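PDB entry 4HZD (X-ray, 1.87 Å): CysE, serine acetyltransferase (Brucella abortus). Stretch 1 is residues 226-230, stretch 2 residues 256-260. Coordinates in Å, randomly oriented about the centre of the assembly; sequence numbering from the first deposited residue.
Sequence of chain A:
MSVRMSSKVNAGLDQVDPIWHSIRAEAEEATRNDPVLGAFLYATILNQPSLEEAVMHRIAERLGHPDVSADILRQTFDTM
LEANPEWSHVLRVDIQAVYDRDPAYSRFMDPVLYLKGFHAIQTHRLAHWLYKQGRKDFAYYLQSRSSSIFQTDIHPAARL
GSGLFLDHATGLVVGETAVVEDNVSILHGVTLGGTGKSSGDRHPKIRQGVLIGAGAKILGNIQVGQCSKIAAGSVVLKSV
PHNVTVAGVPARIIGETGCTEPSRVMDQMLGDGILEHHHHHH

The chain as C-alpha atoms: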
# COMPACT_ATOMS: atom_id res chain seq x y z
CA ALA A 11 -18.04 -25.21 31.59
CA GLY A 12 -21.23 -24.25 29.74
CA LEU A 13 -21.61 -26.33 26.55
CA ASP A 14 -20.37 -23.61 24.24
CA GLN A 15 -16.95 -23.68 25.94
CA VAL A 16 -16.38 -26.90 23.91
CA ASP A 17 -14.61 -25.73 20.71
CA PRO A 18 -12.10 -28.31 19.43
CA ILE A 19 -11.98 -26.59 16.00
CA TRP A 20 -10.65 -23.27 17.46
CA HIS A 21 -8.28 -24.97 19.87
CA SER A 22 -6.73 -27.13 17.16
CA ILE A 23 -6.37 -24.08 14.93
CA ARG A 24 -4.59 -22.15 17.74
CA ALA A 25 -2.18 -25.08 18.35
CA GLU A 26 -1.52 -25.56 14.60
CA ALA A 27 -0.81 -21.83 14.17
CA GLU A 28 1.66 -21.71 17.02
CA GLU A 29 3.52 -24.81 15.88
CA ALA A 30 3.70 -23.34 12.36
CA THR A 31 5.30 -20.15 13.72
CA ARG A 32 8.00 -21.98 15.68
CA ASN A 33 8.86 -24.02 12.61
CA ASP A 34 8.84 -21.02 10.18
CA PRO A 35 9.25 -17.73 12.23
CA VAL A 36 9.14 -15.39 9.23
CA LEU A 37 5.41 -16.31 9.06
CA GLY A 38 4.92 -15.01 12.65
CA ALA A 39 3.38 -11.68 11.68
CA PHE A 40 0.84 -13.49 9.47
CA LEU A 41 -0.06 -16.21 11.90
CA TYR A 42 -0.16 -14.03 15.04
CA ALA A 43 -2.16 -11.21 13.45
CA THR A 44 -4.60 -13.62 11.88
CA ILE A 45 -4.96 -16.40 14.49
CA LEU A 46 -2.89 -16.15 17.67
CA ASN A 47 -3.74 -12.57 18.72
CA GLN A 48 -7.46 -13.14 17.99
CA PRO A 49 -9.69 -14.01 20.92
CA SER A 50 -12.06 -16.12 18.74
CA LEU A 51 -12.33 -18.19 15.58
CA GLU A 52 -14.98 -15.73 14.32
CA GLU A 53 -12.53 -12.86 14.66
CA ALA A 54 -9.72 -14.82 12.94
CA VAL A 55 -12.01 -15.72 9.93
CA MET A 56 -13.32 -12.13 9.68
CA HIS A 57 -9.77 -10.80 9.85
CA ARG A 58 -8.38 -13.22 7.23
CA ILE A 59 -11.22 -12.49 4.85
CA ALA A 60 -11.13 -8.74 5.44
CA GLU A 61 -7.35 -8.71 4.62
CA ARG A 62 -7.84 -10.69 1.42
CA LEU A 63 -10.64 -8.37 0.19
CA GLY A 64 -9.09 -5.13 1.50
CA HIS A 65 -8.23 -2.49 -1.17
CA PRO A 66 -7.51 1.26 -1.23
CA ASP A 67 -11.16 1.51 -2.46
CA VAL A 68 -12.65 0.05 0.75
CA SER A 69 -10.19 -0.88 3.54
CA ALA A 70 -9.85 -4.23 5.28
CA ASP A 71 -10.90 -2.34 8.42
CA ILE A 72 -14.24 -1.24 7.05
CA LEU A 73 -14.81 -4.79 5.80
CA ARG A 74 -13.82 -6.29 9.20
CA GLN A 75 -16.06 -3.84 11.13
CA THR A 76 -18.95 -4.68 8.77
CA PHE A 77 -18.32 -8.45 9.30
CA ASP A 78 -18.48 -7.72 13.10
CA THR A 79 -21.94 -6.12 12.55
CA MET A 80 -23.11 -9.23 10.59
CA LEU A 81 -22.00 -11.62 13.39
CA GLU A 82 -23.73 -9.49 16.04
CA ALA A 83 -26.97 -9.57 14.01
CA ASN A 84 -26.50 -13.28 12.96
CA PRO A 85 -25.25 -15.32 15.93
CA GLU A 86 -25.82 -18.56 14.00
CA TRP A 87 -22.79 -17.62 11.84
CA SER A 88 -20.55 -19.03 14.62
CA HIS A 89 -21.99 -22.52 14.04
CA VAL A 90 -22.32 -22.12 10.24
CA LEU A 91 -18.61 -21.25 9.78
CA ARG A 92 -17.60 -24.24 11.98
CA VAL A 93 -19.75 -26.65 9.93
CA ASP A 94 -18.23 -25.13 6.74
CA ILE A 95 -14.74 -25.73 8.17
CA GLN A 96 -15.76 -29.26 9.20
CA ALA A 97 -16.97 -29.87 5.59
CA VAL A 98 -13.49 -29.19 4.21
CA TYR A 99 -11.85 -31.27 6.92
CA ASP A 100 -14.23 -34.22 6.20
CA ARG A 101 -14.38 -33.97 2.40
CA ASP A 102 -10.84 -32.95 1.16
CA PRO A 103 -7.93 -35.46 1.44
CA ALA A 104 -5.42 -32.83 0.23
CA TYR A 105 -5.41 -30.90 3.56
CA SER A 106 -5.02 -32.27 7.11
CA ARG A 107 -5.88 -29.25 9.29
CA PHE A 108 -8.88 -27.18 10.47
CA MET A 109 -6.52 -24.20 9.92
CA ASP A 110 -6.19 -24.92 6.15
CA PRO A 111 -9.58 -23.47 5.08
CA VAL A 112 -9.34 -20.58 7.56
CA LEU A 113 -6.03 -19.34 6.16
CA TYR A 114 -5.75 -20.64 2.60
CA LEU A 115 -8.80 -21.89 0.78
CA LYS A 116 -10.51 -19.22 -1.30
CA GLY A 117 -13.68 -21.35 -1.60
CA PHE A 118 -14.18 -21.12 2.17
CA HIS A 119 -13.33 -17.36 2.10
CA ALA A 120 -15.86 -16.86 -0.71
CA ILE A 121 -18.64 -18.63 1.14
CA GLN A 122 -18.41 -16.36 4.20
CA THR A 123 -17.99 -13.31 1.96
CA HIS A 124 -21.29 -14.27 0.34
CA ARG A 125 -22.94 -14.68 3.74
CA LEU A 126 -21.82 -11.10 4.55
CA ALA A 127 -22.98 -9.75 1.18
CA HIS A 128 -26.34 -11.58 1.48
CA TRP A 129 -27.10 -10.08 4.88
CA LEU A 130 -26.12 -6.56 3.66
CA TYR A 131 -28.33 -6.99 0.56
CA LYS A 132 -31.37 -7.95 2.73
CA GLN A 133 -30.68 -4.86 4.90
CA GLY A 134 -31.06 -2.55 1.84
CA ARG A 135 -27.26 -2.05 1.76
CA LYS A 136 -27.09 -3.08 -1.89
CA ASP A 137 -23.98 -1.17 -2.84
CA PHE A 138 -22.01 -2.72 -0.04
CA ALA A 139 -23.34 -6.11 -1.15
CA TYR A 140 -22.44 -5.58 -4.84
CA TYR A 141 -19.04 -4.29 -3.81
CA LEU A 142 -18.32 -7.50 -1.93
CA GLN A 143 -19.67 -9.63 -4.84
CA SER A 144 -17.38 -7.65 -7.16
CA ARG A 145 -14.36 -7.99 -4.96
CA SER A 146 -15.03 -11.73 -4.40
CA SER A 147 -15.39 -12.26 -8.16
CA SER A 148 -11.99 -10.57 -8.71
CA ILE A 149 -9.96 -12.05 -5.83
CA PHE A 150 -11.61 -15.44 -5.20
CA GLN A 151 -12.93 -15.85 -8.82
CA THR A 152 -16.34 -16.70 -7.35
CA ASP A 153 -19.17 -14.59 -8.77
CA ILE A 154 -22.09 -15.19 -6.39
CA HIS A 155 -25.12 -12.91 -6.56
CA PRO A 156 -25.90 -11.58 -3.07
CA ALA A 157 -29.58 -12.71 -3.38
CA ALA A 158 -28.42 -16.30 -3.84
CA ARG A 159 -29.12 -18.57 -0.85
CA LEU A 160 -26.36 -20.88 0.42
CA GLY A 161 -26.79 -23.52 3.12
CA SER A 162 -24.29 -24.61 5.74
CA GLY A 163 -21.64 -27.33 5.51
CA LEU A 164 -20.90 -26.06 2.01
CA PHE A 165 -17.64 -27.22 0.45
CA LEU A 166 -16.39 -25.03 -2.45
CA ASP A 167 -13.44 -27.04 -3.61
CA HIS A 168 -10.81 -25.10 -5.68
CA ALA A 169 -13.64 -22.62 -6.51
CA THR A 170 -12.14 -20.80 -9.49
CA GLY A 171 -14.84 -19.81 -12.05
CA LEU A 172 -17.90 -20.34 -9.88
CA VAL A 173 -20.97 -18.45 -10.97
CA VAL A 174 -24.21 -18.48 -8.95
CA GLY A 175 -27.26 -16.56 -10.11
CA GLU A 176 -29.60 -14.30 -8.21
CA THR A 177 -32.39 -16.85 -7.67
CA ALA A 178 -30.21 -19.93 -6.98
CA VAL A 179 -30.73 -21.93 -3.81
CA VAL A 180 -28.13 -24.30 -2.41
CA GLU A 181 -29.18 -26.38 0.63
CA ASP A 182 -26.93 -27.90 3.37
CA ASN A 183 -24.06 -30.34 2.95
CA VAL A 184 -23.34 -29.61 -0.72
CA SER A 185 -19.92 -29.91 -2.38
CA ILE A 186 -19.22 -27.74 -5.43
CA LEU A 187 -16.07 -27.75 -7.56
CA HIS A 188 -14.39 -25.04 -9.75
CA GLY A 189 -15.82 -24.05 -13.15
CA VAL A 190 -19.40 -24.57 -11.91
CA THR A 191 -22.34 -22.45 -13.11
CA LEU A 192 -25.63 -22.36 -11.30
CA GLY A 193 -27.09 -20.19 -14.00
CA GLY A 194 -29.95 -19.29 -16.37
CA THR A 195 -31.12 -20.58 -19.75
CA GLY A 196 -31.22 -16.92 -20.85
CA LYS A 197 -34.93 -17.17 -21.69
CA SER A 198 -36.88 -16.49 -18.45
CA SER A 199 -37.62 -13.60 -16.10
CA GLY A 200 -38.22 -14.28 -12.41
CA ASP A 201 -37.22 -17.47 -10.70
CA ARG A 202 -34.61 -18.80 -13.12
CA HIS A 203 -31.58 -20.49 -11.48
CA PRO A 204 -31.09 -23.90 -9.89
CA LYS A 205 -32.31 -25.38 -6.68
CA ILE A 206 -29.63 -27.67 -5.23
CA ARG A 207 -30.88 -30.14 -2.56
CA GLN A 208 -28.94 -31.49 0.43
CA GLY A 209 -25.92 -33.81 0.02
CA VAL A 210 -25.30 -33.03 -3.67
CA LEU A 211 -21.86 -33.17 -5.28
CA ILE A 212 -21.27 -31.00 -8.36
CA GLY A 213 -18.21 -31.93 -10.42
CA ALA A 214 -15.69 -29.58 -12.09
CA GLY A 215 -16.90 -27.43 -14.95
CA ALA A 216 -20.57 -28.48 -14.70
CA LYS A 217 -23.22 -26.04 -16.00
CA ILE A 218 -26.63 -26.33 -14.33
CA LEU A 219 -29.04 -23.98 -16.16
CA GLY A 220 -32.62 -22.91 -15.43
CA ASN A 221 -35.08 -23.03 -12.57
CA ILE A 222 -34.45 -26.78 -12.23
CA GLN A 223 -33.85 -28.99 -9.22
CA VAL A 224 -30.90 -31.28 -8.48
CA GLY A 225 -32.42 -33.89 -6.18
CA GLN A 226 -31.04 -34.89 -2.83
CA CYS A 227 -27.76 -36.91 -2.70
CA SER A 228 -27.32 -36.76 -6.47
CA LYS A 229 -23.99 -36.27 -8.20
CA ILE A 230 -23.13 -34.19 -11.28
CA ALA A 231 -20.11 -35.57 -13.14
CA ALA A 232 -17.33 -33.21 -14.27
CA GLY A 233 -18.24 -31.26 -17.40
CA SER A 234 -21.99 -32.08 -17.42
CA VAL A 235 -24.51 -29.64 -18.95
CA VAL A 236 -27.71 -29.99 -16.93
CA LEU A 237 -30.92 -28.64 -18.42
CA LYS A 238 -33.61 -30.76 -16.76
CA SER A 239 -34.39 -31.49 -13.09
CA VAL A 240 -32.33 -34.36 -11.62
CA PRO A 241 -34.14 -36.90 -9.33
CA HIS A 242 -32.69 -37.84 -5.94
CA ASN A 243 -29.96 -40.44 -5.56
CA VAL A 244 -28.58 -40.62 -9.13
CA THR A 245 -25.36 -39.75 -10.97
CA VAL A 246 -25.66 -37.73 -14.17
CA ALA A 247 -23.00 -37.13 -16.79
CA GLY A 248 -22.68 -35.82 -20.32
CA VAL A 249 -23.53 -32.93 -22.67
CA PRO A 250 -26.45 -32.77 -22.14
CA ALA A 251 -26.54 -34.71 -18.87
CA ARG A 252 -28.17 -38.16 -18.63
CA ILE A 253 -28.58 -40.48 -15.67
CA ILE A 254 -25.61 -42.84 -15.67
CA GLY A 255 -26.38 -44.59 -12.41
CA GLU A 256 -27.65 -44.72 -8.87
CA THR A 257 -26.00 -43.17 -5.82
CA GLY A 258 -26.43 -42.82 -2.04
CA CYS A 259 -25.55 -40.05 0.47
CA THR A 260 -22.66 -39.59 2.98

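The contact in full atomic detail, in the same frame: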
# COMPACT_ATOMS: atom_id res chain seq x y z
N GLN A 226 -31.86 -34.55 -3.95
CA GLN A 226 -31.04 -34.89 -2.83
C GLN A 226 -30.06 -36.04 -3.10
O GLN A 226 -30.43 -37.04 -3.72
CB GLN A 226 -31.95 -35.20 -1.65
CG GLN A 226 -31.22 -35.26 -0.33
CD GLN A 226 -32.15 -35.21 0.86
OE1 GLN A 226 -33.36 -35.39 0.72
NE2 GLN A 226 -31.59 -34.94 2.04
N CYS A 227 -28.82 -35.88 -2.63
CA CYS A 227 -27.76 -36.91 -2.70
C CYS A 227 -27.25 -37.22 -4.10
O CYS A 227 -26.39 -38.08 -4.26
CB CYS A 227 -28.19 -38.20 -2.02
SG CYS A 227 -28.69 -37.90 -0.32
N SER A 228 -27.76 -36.53 -5.10
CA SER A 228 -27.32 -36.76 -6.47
C SER A 228 -25.96 -36.17 -6.74
O SER A 228 -25.50 -35.26 -6.01
CB SER A 228 -28.36 -36.25 -7.46
OG SER A 228 -29.55 -37.00 -7.24
N LYS A 229 -25.32 -36.69 -7.79
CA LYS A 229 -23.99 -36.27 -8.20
C LYS A 229 -23.94 -35.85 -9.68
O LYS A 229 -24.48 -36.53 -10.56
CB LYS A 229 -22.96 -37.37 -7.94
CG LYS A 229 -22.79 -37.77 -6.48
CD LYS A 229 -22.00 -39.07 -6.38
CE LYS A 229 -21.67 -39.44 -4.93
NZ LYS A 229 -22.72 -38.98 -3.98
N ILE A 230 -23.29 -34.72 -9.92
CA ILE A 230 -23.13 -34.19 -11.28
C ILE A 230 -21.68 -34.39 -11.71
O ILE A 230 -20.76 -33.77 -11.15
CB ILE A 230 -23.60 -32.70 -11.42
CG1 ILE A 230 -24.93 -32.44 -10.70
CG2 ILE A 230 -23.60 -32.22 -12.88
CD1 ILE A 230 -26.19 -32.95 -11.38
N GLU A 256 -26.96 -44.95 -10.12
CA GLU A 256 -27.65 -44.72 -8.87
C GLU A 256 -26.63 -44.39 -7.80
O GLU A 256 -25.51 -44.90 -7.83
CB GLU A 256 -28.37 -46.01 -8.49
CG GLU A 256 -29.55 -45.85 -7.57
CD GLU A 256 -30.22 -47.19 -7.30
OE1 GLU A 256 -30.79 -47.75 -8.26
OE2 GLU A 256 -30.17 -47.68 -6.15
N THR A 257 -26.99 -43.56 -6.83
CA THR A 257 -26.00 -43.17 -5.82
C THR A 257 -26.66 -42.92 -4.47
O THR A 257 -27.83 -42.57 -4.41
CB THR A 257 -25.15 -41.96 -6.31
OG1 THR A 257 -23.98 -41.81 -5.50
CG2 THR A 257 -25.95 -40.68 -6.32
N GLY A 258 -25.92 -43.11 -3.38
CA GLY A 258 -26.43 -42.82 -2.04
C GLY A 258 -25.72 -41.62 -1.44
O GLY A 258 -24.76 -41.13 -2.02
N CYS A 259 -26.20 -41.14 -0.28
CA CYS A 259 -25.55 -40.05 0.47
C CYS A 259 -24.42 -40.49 1.41
O CYS A 259 -24.14 -41.68 1.53
CB CYS A 259 -26.56 -39.25 1.29
SG CYS A 259 -26.93 -37.60 0.62
N THR A 260 -23.82 -39.49 2.07
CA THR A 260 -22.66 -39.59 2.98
C THR A 260 -21.37 -39.96 2.25
O THR A 260 -21.05 -39.37 1.20
CB THR A 260 -22.93 -40.53 4.16

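Where along stretch 2 does the contact begin? Glu256 stays out of reach of stretch 1, so the first residue to touch is Thr257, whose CA-to-CB bond points toward the other stretch. With chi1 at -165° (t), its methyl reaches the backbone at Cys227 and Ser228, and both branches lie beside the Lys229 side chain: Thr257 CG2 lies 3.3 Å from Cys227 O and 4.2 Å from Ser228 CA, and Thr257 OG1 is 3.4 Å from Lys229 CE. A compact branched residue fits between them. Cys227 O is buried by the contact and has no hydrogen-bonding partner in the model.

How does Lys229 reach stretch 2? It lies in a short strand, its CA-to-CB bond directed toward the other stretch, and its side chain runs out through m, t and t rotamers before chi4 turns to 32°, between wells. The long aliphatic chain carries the amine past Thr257, leaving Lys229 NZ 3.5 Å from Thr257 OG1 and 3.6 Å from Gly258 O. The charged end thus lies among oxygens while the last methylenes lie against the threonine hydroxyl. Ser228, by contrast, points its CA-to-CB bond away, and its hydroxyl is satisfied elsewhere in the structure.

What does Gly258 contribute without a side chain? Its part is played by the backbone: Gly258 O lies near Lys229 NZ and 4.1 Å from Cys227 O. The geometry does not demand a glycine here: a CB would point away from stretch 1, and there is room for it.

What fastens the two stretches together? The covalent link is the disulfide between Cys227 SG and Cys259 SG, 2.0 Å long, with a chi3 of -96°, close to the right-angled torsion that disulfides favour. Its two halves are not alike. Cys227 is buried, points its CA-to-CB bond toward stretch 2 and adopts the m rotamer, in a backbone with a positive phi of 68°; Cys259 is exposed, leaves its backbone sideways and has chi1 at -107°, between wells. Cys227 CA and Cys259 CA lie 5.0 Å apart across the bridge. The two stretches bury 263 Å² in all, and most of it falls on Cys227, Thr257, Cys259 and Lys229; no clear hydrogen bond crosses the contact. Beyond it Thr260 turns its CA-to-CB bond away, and the contact ends.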